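Local coordinates for protein rhamnosidase B (Bacillus sp., PDB 2OKX) that probably hydrolyses terminal alpha-L-rhamnose units from alpha-L-rhamnosides, acting as an inverting glycoside hydrolase of family 78, at residues V889-Q894 with I935-T940; T899-V904 with V915-V920; G923-R928 with E943-E948. All coordinates share one frame; numbering follows the deposited sequence.

All three interactions lie in the C-terminal domain and join beta strands. Interactions 2 and 3 belong to one five-stranded sheet, where strands 912-921 and 924-932 are neighbours. Interaction 1 lies in a three-stranded sheet that packs against it through Ile891 and Val939; Pro893, just after the strand, rests on Trp917. Interactions 1 and 2 are partly buried; interaction 3 is a surface contact at the outer strand 946-954. Interactions 1 and 3 are parallel pairs, and interaction 2 is an antiparallel hairpin. Interaction 1 has an amide-carboxylate bond on one face and aliphatic packing on the other, interaction 2 lays a methyl on an indole, and interaction 3 combines backbone bonds and one Leu-Ile contact with a close-packed glycine.

Interaction 1 of 3, residues V889-Q894 with I935-T940; sequences VDIAPQ and IEVNVT
Ile891 and Val937 meet on the apolar face of a parallel strand pair, 889-891 with 936-939, in a small three-stranded sheet of the C-terminal domain. Val937 CG1 nestles against Ile891 CG1 at 3.7 Å, and the two side chains cross at a slant. This methyl stands anti to the backbone N of Val937 (chi1 -179°). Its sister CG2 serves Val889. There Val889 CG1 drops into the dip between Val937 CG2, at 3.6 Å, and Ile935 CG2. Val889 was modelled in two conformers, so this fit holds for one of them. Ile891 also presses on Val915 and Ile929 of the facing sheet.

On the other face Asp890 and Asn938 lie side by side and point the same way. Asn938 ND2 donates to Asp890 OD2 at 2.9 Å in a nearly straight bond (169°). The oxygen lies in the amide plane, although the carboxylate and amide planes are 53° apart. An alanine in place of Asp890 would probably leave Asn938 ND2 without this acceptor and its amide freer to turn. Asn938 is also gripped through its backbone, by Val889 O and Ile891 N. Beyond the strands, a water donates to both Pro893 O and Thr940 O. The chemistry implies a two-sided strand pair, with an aliphatic face, from which Ile891 and Val939 reach the facing sheet, and a polar pair on the opposite face.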
loop_
_atom_site.group_PDB
_atom_site.type_symbol
_atom_site.label_atom_id
_atom_site.label_comp_id
_atom_site.label_asym_id
_atom_site.label_seq_id
_atom_site.Cartn_x
_atom_site.Cartn_y
_atom_site.Cartn_z
ATOM N N VAL A 889 16.328 -24.280 20.692
ATOM C CA VAL A 889 15.981 -24.371 19.287
ATOM C C VAL A 889 15.904 -25.828 18.879
ATOM O O VAL A 889 16.715 -26.649 19.304
ATOM C CB VAL A 889 17.028 -23.636 18.410
ATOM C CG1 VAL A 889 18.419 -24.182 18.686
ATOM C CG2 VAL A 889 16.684 -23.787 16.938
ATOM N N ASP A 890 14.897 -26.149 18.078
ATOM C CA ASP A 890 14.711 -27.502 17.592
ATOM C C ASP A 890 15.213 -27.567 16.156
ATOM O O ASP A 890 14.755 -26.806 15.301
ATOM C CB ASP A 890 13.229 -27.876 17.629
ATOM C CG ASP A 890 12.670 -27.909 19.037
ATOM O OD1 ASP A 890 11.431 -27.950 19.177
ATOM O OD2 ASP A 890 13.467 -27.898 20.000
ATOM N N ILE A 891 16.167 -28.457 15.901
ATOM C CA ILE A 891 16.705 -28.637 14.559
ATOM C C ILE A 891 16.210 -29.991 14.058
ATOM O O ILE A 891 16.624 -31.044 14.557
ATOM C CB ILE A 891 18.250 -28.626 14.560
ATOM C CG1 ILE A 891 18.769 -27.329 15.191
ATOM C CG2 ILE A 891 18.775 -28.765 13.128
ATOM C CD1 ILE A 891 18.318 -26.054 14.493
ATOM N N ALA A 892 15.309 -29.963 13.082
ATOM C CA ALA A 892 14.743 -31.188 12.525
ATOM C C ALA A 892 14.554 -31.039 11.019
ATOM O O ALA A 892 13.464 -30.725 10.551
ATOM C CB ALA A 892 13.404 -31.490 13.195
ATOM N N PRO A 893 15.619 -31.274 10.245
ATOM C CA PRO A 893 15.571 -31.161 8.784
ATOM C C PRO A 893 14.579 -32.116 8.128
ATOM O O PRO A 893 14.306 -33.200 8.645
ATOM C CB PRO A 893 17.011 -31.471 8.361
ATOM C CG PRO A 893 17.831 -31.092 9.568
ATOM C CD PRO A 893 16.975 -31.639 10.693
ATOM N N GLN A 894 14.028 -31.679 6.995
ATOM C CA GLN A 894 13.108 -32.475 6.189
ATOM C C GLN A 894 13.578 -32.225 4.757
ATOM O O GLN A 894 12.987 -31.430 4.025
ATOM C CB GLN A 894 11.655 -32.010 6.367
ATOM C CG GLN A 894 11.067 -32.299 7.750
ATOM C CD GLN A 894 11.092 -33.781 8.108
ATOM O OE1 GLN A 894 10.921 -34.148 9.271
ATOM N NE2 GLN A 894 11.296 -34.637 7.110
ATOM N N ILE A 935 22.238 -21.240 24.137
ATOM C CA ILE A 935 21.002 -21.735 23.553
ATOM C C ILE A 935 21.032 -23.257 23.475
ATOM O O ILE A 935 21.973 -23.837 22.943
ATOM C CB ILE A 935 20.780 -21.131 22.148
ATOM C CG1 ILE A 935 20.554 -19.621 22.283
ATOM C CG2 ILE A 935 19.594 -21.801 21.461
ATOM C CD1 ILE A 935 20.401 -18.892 20.969
ATOM N N GLU A 936 20.011 -23.899 24.035
ATOM C CA GLU A 936 19.921 -25.352 24.007
ATOM C C GLU A 936 19.433 -25.791 22.626
ATOM O O GLU A 936 18.453 -25.256 22.104
ATOM C CB GLU A 936 18.962 -25.839 25.103
ATOM C CG GLU A 936 18.532 -27.297 24.978
ATOM C CD GLU A 936 17.718 -27.773 26.175
ATOM O OE1 GLU A 936 16.925 -28.721 26.020
ATOM O OE2 GLU A 936 17.879 -27.207 27.274
ATOM N N VAL A 937 20.128 -26.758 22.038
ATOM C CA VAL A 937 19.777 -27.265 20.714
ATOM C C VAL A 937 19.330 -28.720 20.756
ATOM O O VAL A 937 20.061 -29.582 21.236
ATOM C CB VAL A 937 20.980 -27.171 19.753
ATOM C CG1 VAL A 937 20.585 -27.672 18.363
ATOM C CG2 VAL A 937 21.486 -25.732 19.691
ATOM N N ASN A 938 18.128 -28.988 20.252
ATOM C CA ASN A 938 17.605 -30.349 20.197
ATOM C C ASN A 938 17.690 -30.786 18.735
ATOM O O ASN A 938 17.090 -30.157 17.867
ATOM C CB ASN A 938 16.152 -30.371 20.671
ATOM C CG ASN A 938 15.989 -29.786 22.056
ATOM O OD1 ASN A 938 16.611 -30.250 23.017
ATOM N ND2 ASN A 938 15.153 -28.759 22.171
ATOM N N VAL A 939 18.431 -31.854 18.461
ATOM C CA VAL A 939 18.605 -32.328 17.087
ATOM C C VAL A 939 17.887 -33.634 16.775
ATOM O O VAL A 939 18.024 -34.615 17.503
ATOM C CB VAL A 939 20.100 -32.541 16.758
ATOM C CG1 VAL A 939 20.264 -32.909 15.279
ATOM C CG2 VAL A 939 20.892 -31.294 17.093
ATOM N N THR A 940 17.139 -33.646 15.675
ATOM C CA THR A 940 16.419 -34.841 15.250
ATOM C C THR A 940 16.615 -35.064 13.752
ATOM O O THR A 940 16.113 -34.291 12.937
ATOM C CB THR A 940 14.891 -34.723 15.491
ATOM O OG1 THR A 940 14.631 -34.411 16.863
ATOM C CG2 THR A 940 14.199 -36.035 15.146
HETATM O O HOH W 1 13.973 -34.204 11.110
#

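Interaction 2 of 3, residues T899-V904 with V915-V920; sequences TWAEGV and VSWEFV
Ala901 and Trp917 face each other as a hydrogen-bonded pair in an antiparallel beta hairpin, strands 900-906 and 912-921. Their side chains share one face of the sheet. The methyl of Ala901 sits over the indole: CB is 3.6 Å from the centroid of the six-membered ring of Trp917, a CH-pi contact. It is displaced toward the rim, and its closest ring atom is Trp917 CZ2. A chi1 of 48° sets Trp917 CG between its backbone N and carbonyl carbon. The end of the side chain comes closer to the partner strand. Trp917 CZ3 reaches Trp900 CA at 3.6 Å.

Backbone bonds set the register of the two residues. Ala901 and Trp917 exchange two N-H to O bonds, and Gly903 and Val915 do the same farther along. Phe919 N adds a bond to Thr899 O, which also lies at the edge of the Phe919 ring.

The opposite face is lined by the non-hydrogen-bonded pairs. Trp900 CB touches Glu918 CB at 3.5 Å, and Glu902 CB touches Ser916 CB at 3.6 Å. The carboxylates of Glu902 and Glu918 stay apart.

A second shell holds the side-chain ends. Trp917 NE1 donates to Leu877 O. Pro893 packs against the indole at NE1, and Pro895 also touches the Trp917 side chain, which ties the hairpin to the chain before it. Glu902 OE1 forms a salt bridge with Arg540, on the strand that flanks 900-906 within the sheet. The other oxygen of the same carboxylate turns to water: a water molecule lies 2.7 Å from Glu902 OE2 and 3.0 Å from Trp917 O, though it may not serve both at once.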
loop_
_atom_site.group_PDB
_atom_site.type_symbol
_atom_site.label_atom_id
_atom_site.label_comp_id
_atom_site.label_asym_id
_atom_site.label_seq_id
_atom_site.Cartn_x
_atom_site.Cartn_y
_atom_site.Cartn_z
ATOM N N THR A 899 19.259 -32.556 -2.102
ATOM C CA THR A 899 20.512 -33.233 -1.768
ATOM C C THR A 899 21.305 -32.448 -0.726
ATOM O O THR A 899 22.149 -33.007 -0.023
ATOM C CB THR A 899 21.385 -33.474 -3.015
ATOM O OG1 THR A 899 21.613 -32.237 -3.697
ATOM C CG2 THR A 899 20.695 -34.448 -3.953
ATOM N N TRP A 900 21.028 -31.151 -0.632
ATOM C CA TRP A 900 21.691 -30.293 0.348
ATOM C C TRP A 900 20.913 -29.003 0.542
ATOM O O TRP A 900 20.081 -28.635 -0.285
ATOM C CB TRP A 900 23.135 -29.959 -0.065
ATOM C CG TRP A 900 23.275 -29.187 -1.359
ATOM C CD1 TRP A 900 23.436 -29.709 -2.610
ATOM C CD2 TRP A 900 23.236 -27.760 -1.522
ATOM N NE1 TRP A 900 23.498 -28.699 -3.544
ATOM C CE2 TRP A 900 23.376 -27.493 -2.905
ATOM C CE3 TRP A 900 23.092 -26.683 -0.637
ATOM C CZ2 TRP A 900 23.376 -26.192 -3.424
ATOM C CZ3 TRP A 900 23.093 -25.382 -1.155
ATOM C CH2 TRP A 900 23.233 -25.152 -2.534
ATOM N N ALA A 901 21.175 -28.335 1.659
ATOM C CA ALA A 901 20.536 -27.061 1.974
ATOM C C ALA A 901 21.319 -26.408 3.097
ATOM O O ALA A 901 22.009 -27.084 3.868
ATOM C CB ALA A 901 19.091 -27.272 2.399
ATOM N N GLU A 902 21.229 -25.091 3.181
ATOM C CA GLU A 902 21.923 -24.364 4.232
ATOM C C GLU A 902 21.272 -23.000 4.399
ATOM O O GLU A 902 20.662 -22.473 3.471
ATOM C CB GLU A 902 23.408 -24.230 3.892
ATOM C CG GLU A 902 23.685 -23.601 2.544
ATOM C CD GLU A 902 25.043 -23.990 2.005
ATOM O OE1 GLU A 902 25.822 -23.081 1.651
ATOM O OE2 GLU A 902 25.330 -25.209 1.933
ATOM N N GLY A 903 21.384 -22.437 5.593
ATOM C CA GLY A 903 20.773 -21.149 5.825
ATOM C C GLY A 903 21.130 -20.619 7.191
ATOM O O GLY A 903 21.854 -21.267 7.956
ATOM N N VAL A 904 20.597 -19.444 7.490
ATOM C CA VAL A 904 20.851 -18.762 8.743
ATOM C C VAL A 904 19.568 -18.080 9.188
ATOM O O VAL A 904 18.881 -17.446 8.383
ATOM C CB VAL A 904 21.943 -17.685 8.551
ATOM C CG1 VAL A 904 22.207 -16.951 9.869
ATOM C CG2 VAL A 904 23.217 -18.334 8.018
ATOM N N VAL A 915 22.623 -23.373 9.937
ATOM C CA VAL A 915 22.493 -24.807 9.708
ATOM C C VAL A 915 22.815 -25.181 8.268
ATOM O O VAL A 915 22.425 -24.488 7.333
ATOM C CB VAL A 915 21.056 -25.292 10.012
ATOM C CG1 VAL A 915 20.878 -26.738 9.563
ATOM C CG2 VAL A 915 20.764 -25.157 11.502
ATOM N N SER A 916 23.543 -26.275 8.093
ATOM C CA SER A 916 23.849 -26.750 6.753
ATOM C C SER A 916 23.833 -28.268 6.785
ATOM O O SER A 916 24.241 -28.880 7.779
ATOM C CB SER A 916 25.224 -26.259 6.295
ATOM O OG SER A 916 26.266 -26.904 7.008
ATOM N N TRP A 917 23.334 -28.879 5.716
ATOM C CA TRP A 917 23.322 -30.326 5.632
ATOM C C TRP A 917 23.355 -30.789 4.189
ATOM O O TRP A 917 23.003 -30.045 3.276
ATOM C CB TRP A 917 22.106 -30.943 6.360
ATOM C CG TRP A 917 20.747 -30.349 6.072
ATOM C CD1 TRP A 917 20.001 -29.566 6.913
ATOM C CD2 TRP A 917 19.940 -30.554 4.901
ATOM N NE1 TRP A 917 18.781 -29.280 6.344
ATOM C CE2 TRP A 917 18.718 -29.872 5.109
ATOM C CE3 TRP A 917 20.131 -31.246 3.697
ATOM C CZ2 TRP A 917 17.690 -29.863 4.157
ATOM C CZ3 TRP A 917 19.109 -31.234 2.747
ATOM C CH2 TRP A 917 17.906 -30.547 2.984
ATOM N N GLU A 918 23.817 -32.015 3.991
ATOM C CA GLU A 918 23.876 -32.598 2.663
ATOM C C GLU A 918 24.004 -34.105 2.801
ATOM O O GLU A 918 24.563 -34.596 3.782
ATOM C CB GLU A 918 25.073 -32.043 1.891
ATOM C CG GLU A 918 26.417 -32.591 2.311
ATOM C CD GLU A 918 27.553 -31.964 1.529
ATOM O OE1 GLU A 918 27.879 -30.789 1.796
ATOM O OE2 GLU A 918 28.112 -32.636 0.638
ATOM N N PHE A 919 23.461 -34.844 1.838
ATOM C CA PHE A 919 23.574 -36.296 1.876
ATOM C C PHE A 919 24.957 -36.659 1.366
ATOM O O PHE A 919 25.350 -36.240 0.279
ATOM C CB PHE A 919 22.506 -36.958 1.000
ATOM C CG PHE A 919 21.150 -37.000 1.634
ATOM C CD1 PHE A 919 20.217 -35.999 1.391
ATOM C CD2 PHE A 919 20.811 -38.037 2.503
ATOM C CE1 PHE A 919 18.967 -36.025 2.005
ATOM C CE2 PHE A 919 19.567 -38.071 3.120
ATOM C CZ PHE A 919 18.641 -37.061 2.871
ATOM N N VAL A 920 25.705 -37.422 2.157
ATOM C CA VAL A 920 27.053 -37.827 1.761
ATOM C C VAL A 920 27.019 -39.207 1.117
ATOM O O VAL A 920 27.961 -39.614 0.443
ATOM C CB VAL A 920 28.012 -37.843 2.970
ATOM C CG1 VAL A 920 28.118 -36.440 3.554
ATOM C CG2 VAL A 920 27.516 -38.824 4.024
HETATM O O HOH W 2 24.886 -27.815 2.657
#

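Interaction 3 of 3, residues G923-R928 with E943-E948; sequences GKLKLR and EGIEGE
Ile945 packs on Gly923 and Leu925 at the start of a parallel strand pair, 924-932 with 946-954, at the edge of the five-stranded sheet. The connection between the two strands passes through strand 936-939 of the facing sheet, so this is a crossover between sheets and not a hairpin. Just before Ile945, a water lies within hydrogen-bonding distance of Gly944 O and Gly923 O, though it may not serve both at once.

Ile945 itself carries the apolar part of the contact. Its CG2 lies anti to the backbone N and touches Leu925 CG at 3.8 Å, the two side chains crossing. The same methyl is 3.6 Å from Gly923 O, while Ile945 CD1 covers Gly923 CA. Leu925 also touches Phe919 and Pro942.

Glu946 begins the strand and bonds in both directions: its N donates to Gly923 O, and its O accepts from Leu925 N. Its CG, held between the backbone N and carbonyl carbon (chi1 68°), comes to 3.6 Å from Gly923 O. The carboxylate stays well short of Lys924, with Glu946 OE2 6.1 Å from Lys924 NZ. Any attraction between them would probably be weak.

Gly947 lies close against the partner strand. Its CA is only 3.0 Å from Leu925 O, and a side chain here would run into that oxygen. Its positive phi of 161° would also jam a CB against the preceding carbonyl.

Glu948 closes the contact through its backbone. Its N donates to Leu925 O, and Leu927 N donates to Glu948 O at 2.8 Å, with an angle of 165° at the hydrogen.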
loop_
_atom_site.group_PDB
_atom_site.type_symbol
_atom_site.label_atom_id
_atom_site.label_comp_id
_atom_site.label_asym_id
_atom_site.label_seq_id
_atom_site.Cartn_x
_atom_site.Cartn_y
_atom_site.Cartn_z
ATOM N N GLY A 923 20.846 -42.406 2.456
ATOM C CA GLY A 923 20.312 -42.408 3.809
ATOM C C GLY A 923 21.231 -41.858 4.880
ATOM O O GLY A 923 20.984 -42.054 6.073
ATOM N N LYS A 924 22.280 -41.155 4.473
ATOM C CA LYS A 924 23.223 -40.606 5.437
ATOM C C LYS A 924 23.510 -39.125 5.221
ATOM O O LYS A 924 23.972 -38.716 4.157
ATOM C CB LYS A 924 24.527 -41.405 5.387
ATOM C CG LYS A 924 25.551 -41.002 6.437
ATOM C CD LYS A 924 26.764 -41.920 6.378
ATOM C CE LYS A 924 27.818 -41.512 7.396
ATOM N NZ LYS A 924 28.966 -42.461 7.416
ATOM N N LEU A 925 23.240 -38.330 6.250
ATOM C CA LEU A 925 23.451 -36.887 6.198
ATOM C C LEU A 925 24.660 -36.416 6.982
ATOM O O LEU A 925 25.126 -37.081 7.907
ATOM C CB LEU A 925 22.246 -36.142 6.783
ATOM C CG LEU A 925 20.954 -35.835 6.037
ATOM C CD1 LEU A 925 19.975 -35.195 7.018
ATOM C CD2 LEU A 925 21.222 -34.895 4.870
ATOM N N LYS A 926 25.151 -35.245 6.596
ATOM C CA LYS A 926 26.233 -34.574 7.292
ATOM C C LYS A 926 25.488 -33.290 7.672
ATOM O O LYS A 926 24.874 -32.655 6.808
ATOM C CB LYS A 926 27.384 -34.246 6.348
ATOM C CG LYS A 926 28.629 -33.772 7.066
ATOM C CD LYS A 926 29.409 -32.765 6.235
ATOM C CE LYS A 926 29.736 -33.288 4.847
ATOM N NZ LYS A 926 30.467 -32.263 4.045
ATOM N N LEU A 927 25.518 -32.919 8.946
ATOM C CA LEU A 927 24.804 -31.735 9.414
ATOM C C LEU A 927 25.654 -30.884 10.348
ATOM O O LEU A 927 26.288 -31.409 11.260
ATOM C CB LEU A 927 23.521 -32.170 10.142
ATOM C CG LEU A 927 22.748 -31.151 10.989
ATOM C CD1 LEU A 927 22.110 -30.116 10.081
ATOM C CD2 LEU A 927 21.670 -31.863 11.808
ATOM N N ARG A 928 25.663 -29.573 10.114
ATOM C CA ARG A 928 26.417 -28.638 10.943
ATOM C C ARG A 928 25.436 -27.607 11.508
ATOM O O ARG A 928 24.565 -27.095 10.790
ATOM C CB ARG A 928 27.483 -27.927 10.102
ATOM C CG ARG A 928 28.348 -26.932 10.873
ATOM C CD ARG A 928 29.165 -26.066 9.913
ATOM N NE ARG A 928 30.041 -25.119 10.602
ATOM C CZ ARG A 928 31.204 -25.440 11.163
ATOM N NH1 ARG A 928 31.646 -26.692 11.123
ATOM N NH2 ARG A 928 31.930 -24.503 11.758
ATOM N N GLU A 943 13.238 -39.139 9.474
ATOM C CA GLU A 943 12.910 -40.563 9.499
ATOM C C GLU A 943 13.854 -41.469 8.724
ATOM O O GLU A 943 14.085 -41.271 7.529
ATOM C CB GLU A 943 11.470 -40.778 9.008
ATOM C CG GLU A 943 11.034 -42.242 8.936
ATOM C CD GLU A 943 9.545 -42.399 8.651
ATOM O OE1 GLU A 943 8.985 -41.547 7.928
ATOM O OE2 GLU A 943 8.936 -43.379 9.136
ATOM N N GLY A 944 14.401 -42.458 9.431
ATOM C CA GLY A 944 15.302 -43.431 8.830
ATOM C C GLY A 944 16.652 -42.941 8.340
ATOM O O GLY A 944 17.386 -43.689 7.698
ATOM N N ILE A 945 16.995 -41.695 8.645
ATOM C CA ILE A 945 18.261 -41.136 8.202
ATOM C C ILE A 945 19.298 -41.128 9.323
ATOM O O ILE A 945 18.992 -40.771 10.460
ATOM C CB ILE A 945 18.055 -39.680 7.681
ATOM C CG1 ILE A 945 17.041 -39.682 6.530
ATOM C CG2 ILE A 945 19.367 -39.086 7.211
ATOM C CD1 ILE A 945 17.486 -40.488 5.332
ATOM N N GLU A 946 20.520 -41.531 8.998
ATOM C CA GLU A 946 21.598 -41.543 9.979
ATOM C C GLU A 946 22.561 -40.449 9.550
ATOM O O GLU A 946 22.333 -39.796 8.533
ATOM C CB GLU A 946 22.292 -42.915 9.992
ATOM C CG GLU A 946 23.076 -43.257 8.736
ATOM C CD GLU A 946 23.327 -44.751 8.603
ATOM O OE1 GLU A 946 23.375 -45.441 9.641
ATOM O OE2 GLU A 946 23.487 -45.235 7.462
ATOM N N GLY A 947 23.624 -40.222 10.310
ATOM C CA GLY A 947 24.549 -39.185 9.900
ATOM C C GLY A 947 25.492 -38.641 10.950
ATOM O O GLY A 947 25.535 -39.119 12.084
ATOM N N GLU A 948 26.243 -37.621 10.552
ATOM C CA GLU A 948 27.221 -36.979 11.412
ATOM C C GLU A 948 26.797 -35.542 11.697
ATOM O O GLU A 948 26.633 -34.744 10.776
ATOM C CB GLU A 948 28.579 -36.986 10.715
ATOM C CG GLU A 948 29.708 -36.461 11.564
ATOM C CD GLU A 948 30.143 -37.443 12.638
ATOM O OE1 GLU A 948 30.906 -37.028 13.531
ATOM O OE2 GLU A 948 29.734 -38.624 12.585
HETATM O O HOH W 3 20.035 -44.357 7.380
#